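PDB 6LSU: intracellular protein transport protein USO1 from Saccharomyces cerevisiae S288c, which is required for protein transport from the endoplasmic reticulum to the Golgi complex, this piece being the globular head of the homodimeric tether. Local coordinates for residues A[151-154]-A[155-158]. Numbering follows the deposited sequence.
Sequences LVEF and WEID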
ATOM      1  N   LEU A 151      -8.828  -4.587  38.421  1.00 71.72           N
ATOM      2  CA  LEU A 151      -9.641  -4.224  37.227  1.00 69.32           C
ATOM      3  C   LEU A 151      -9.884  -5.485  36.395  1.00 63.32           C
ATOM      4  O   LEU A 151     -11.060  -5.783  35.985  1.00 60.84           O
ATOM      5  CB  LEU A 151      -8.909  -3.172  36.393  1.00 64.13           C
ATOM      6  CG  LEU A 151      -8.848  -1.786  37.010  1.00 60.52           C
ATOM      7  CD1 LEU A 151      -8.041  -0.865  36.128  1.00 58.14           C
ATOM      8  CD2 LEU A 151     -10.227  -1.224  37.270  1.00 61.67           C
ATOM      9  N   VAL A 152      -8.826  -6.243  36.164  1.00 59.43           N
ATOM     10  CA  VAL A 152      -9.015  -7.481  35.362  1.00 67.40           C
ATOM     11  C   VAL A 152     -10.025  -8.392  36.077  1.00 70.82           C
ATOM     12  O   VAL A 152     -10.924  -8.916  35.418  1.00 70.24           O
ATOM     13  CB  VAL A 152      -7.682  -8.164  35.106  1.00 64.66           C
ATOM     14  CG1 VAL A 152      -7.913  -9.535  34.490  1.00 64.53           C
ATOM     15  CG2 VAL A 152      -6.811  -7.272  34.236  1.00 64.93           C
ATOM     16  N   GLU A 153      -9.950  -8.486  37.408  1.00 89.49           N
ATOM     17  CA  GLU A 153     -10.813  -9.407  38.200  1.00 83.59           C
ATOM     18  C   GLU A 153     -12.258  -8.914  38.140  1.00 73.69           C
ATOM     19  O   GLU A 153     -13.129  -9.788  38.143  1.00 70.63           O
ATOM     20  CB  GLU A 153     -10.281  -9.590  39.624  1.00 98.23           C
ATOM     21  CG  GLU A 153     -10.227 -11.054  40.054  1.00111.07           C
ATOM     22  CD  GLU A 153      -9.229 -11.922  39.288  1.00123.72           C
ATOM     23  OE1 GLU A 153      -9.653 -12.979  38.728  1.00128.90           O
ATOM     24  OE2 GLU A 153      -8.030 -11.547  39.252  1.00123.06           O
ATOM     25  N   PHE A 154     -12.493  -7.598  37.981  1.00 70.33           N
ATOM     26  CA  PHE A 154     -13.836  -6.985  37.769  1.00 67.24           C
ATOM     27  C   PHE A 154     -14.600  -7.566  36.555  1.00 71.72           C
ATOM     28  O   PHE A 154     -15.847  -7.439  36.505  1.00 72.29           O
ATOM     29  CB  PHE A 154     -13.734  -5.466  37.590  1.00 70.43           C
ATOM     30  CG  PHE A 154     -13.485  -4.681  38.854  1.00 72.47           C
ATOM     31  CD1 PHE A 154     -13.722  -5.238  40.108  1.00 74.35           C
ATOM     32  CD2 PHE A 154     -13.093  -3.354  38.791  1.00 71.94           C
ATOM     33  CE1 PHE A 154     -13.494  -4.503  41.261  1.00 75.03           C
ATOM     34  CE2 PHE A 154     -12.899  -2.613  39.950  1.00 75.30           C
ATOM     35  CZ  PHE A 154     -13.087  -3.194  41.186  1.00 70.03           C
ATOM     36  N   TRP A 155     -13.922  -8.150  35.565  1.00 68.89           N
ATOM     37  CA  TRP A 155     -14.615  -8.767  34.405  1.00 72.45           C
ATOM     38  C   TRP A 155     -15.408 -10.008  34.837  1.00 79.23           C
ATOM     39  O   TRP A 155     -16.231 -10.479  34.050  1.00 81.80           O
ATOM     40  CB  TRP A 155     -13.643  -9.072  33.255  1.00 67.70           C
ATOM     41  CG  TRP A 155     -13.156  -7.836  32.557  1.00 63.63           C
ATOM     42  CD1 TRP A 155     -13.836  -6.646  32.420  1.00 60.10           C
ATOM     43  CD2 TRP A 155     -11.861  -7.633  31.966  1.00 57.08           C
ATOM     44  NE1 TRP A 155     -13.055  -5.739  31.744  1.00 62.02           N
ATOM     45  CE2 TRP A 155     -11.849  -6.326  31.428  1.00 62.52           C
ATOM     46  CE3 TRP A 155     -10.731  -8.427  31.801  1.00 63.61           C
ATOM     47  CZ2 TRP A 155     -10.744  -5.801  30.754  1.00 66.07           C
ATOM     48  CZ3 TRP A 155      -9.645  -7.923  31.105  1.00 67.51           C
ATOM     49  CH2 TRP A 155      -9.642  -6.617  30.604  1.00 68.07           C
ATOM     50  N   GLU A 156     -15.175 -10.534  36.039  1.00 82.30           N
ATOM     51  CA  GLU A 156     -15.960 -11.676  36.585  1.00 74.79           C
ATOM     52  C   GLU A 156     -17.254 -11.130  37.220  1.00 67.82           C
ATOM     53  O   GLU A 156     -18.238 -11.843  37.249  1.00 69.01           O
ATOM     54  CB  GLU A 156     -15.130 -12.492  37.586  1.00 77.49           C
ATOM     55  CG  GLU A 156     -13.721 -12.837  37.135  1.00 75.39           C
ATOM     56  CD  GLU A 156     -13.631 -13.491  35.760  1.00 91.68           C
ATOM     57  OE1 GLU A 156     -14.619 -14.177  35.360  1.00 93.20           O
ATOM     58  OE2 GLU A 156     -12.566 -13.312  35.055  1.00 85.53           O
ATOM     59  N   ILE A 157     -17.287  -9.893  37.690  1.00 63.99           N
ATOM     60  CA  ILE A 157     -18.541  -9.284  38.228  1.00 63.01           C
ATOM     61  C   ILE A 157     -19.622  -9.422  37.162  1.00 65.77           C
ATOM     62  O   ILE A 157     -19.327  -9.253  35.983  1.00 77.11           O
ATOM     63  CB  ILE A 157     -18.363  -7.815  38.655  1.00 59.79           C
ATOM     64  CG1 ILE A 157     -17.325  -7.681  39.770  1.00 59.89           C
ATOM     65  CG2 ILE A 157     -19.701  -7.214  39.061  1.00 64.56           C
ATOM     66  CD1 ILE A 157     -17.167  -6.259  40.321  1.00 67.60           C
ATOM     67  N   ASP A 158     -20.838  -9.696  37.612  1.00 78.00           N
ATOM     68  CA  ASP A 158     -22.028  -9.973  36.778  1.00 80.41           C
ATOM     69  C   ASP A 158     -22.764  -8.639  36.585  1.00 74.74           C
ATOM     70  O   ASP A 158     -23.988  -8.588  36.801  1.00 67.55           O
ATOM     71  CB  ASP A 158     -22.844 -11.096  37.427  1.00 85.83           C
ATOM     72  CG  ASP A 158     -24.168 -11.330  36.733  1.00101.49           C
ATOM     73  OD1 ASP A 158     -24.130 -11.909  35.621  1.00113.60           O
ATOM     74  OD2 ASP A 158     -25.223 -10.882  37.290  1.00112.59           O
TER
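One face of the Trp-155 indole is turned to the last helical turn before it: Val-152 CA stands 4.1 Å above the ring plane, displaced toward the rim, and Leu-151 O lies over the same face. Val-152 CG1 reaches the benzo part of the ring, 4.0 Å from Trp-155 CE3, and the two side chains run aslant to each other. A chi1 of 171° sets this CG1 anti to the valine's backbone N, beside the carbonyl carbon, and it is the branch that meets Trp-155 CE3 and CZ3. The second flat group, the Phe-154 ring, is approached obliquely by Ile-157, whose CD1 lies 3.6 Å from Phe-154 CD1; both side chains point the same way, alongside each other.

Three successive i+3 to i backbone hydrogen bonds, of the 3-10 type, follow one another where helix 145-154 gives way to the loop, within ARM repeat 2 of the head. Trp-155 N donates to Val-152 O at 3.1 Å, with an N-H...O angle of 160°, and Glu-156 N to Glu-153 O at 3.0 Å. The third bond, Ile-157 N to Phe-154 O, is weak, bent to 132°. This i+3 spacing replaces the i+4 spacing of an alpha-helix as the chain passes into the loop before helix 160-174.

The indole also touches Thr-166, Ile-167 and Leu-170 of that helix and Met-195 and Leu-198 of helix 191-198, whereas Phe-154 meets Val-81 of helix 78-91. With the indole of Trp-155 cut back to an alanine, Val-152 CG1 would probably lose its aromatic partner and a gap is likely to open between helices 145-154, 160-174 and 191-198. On the exposed side, Glu-153 OE1 and Glu-156 OE2 are 4.7 Å apart, like charges that may repel each other mildly.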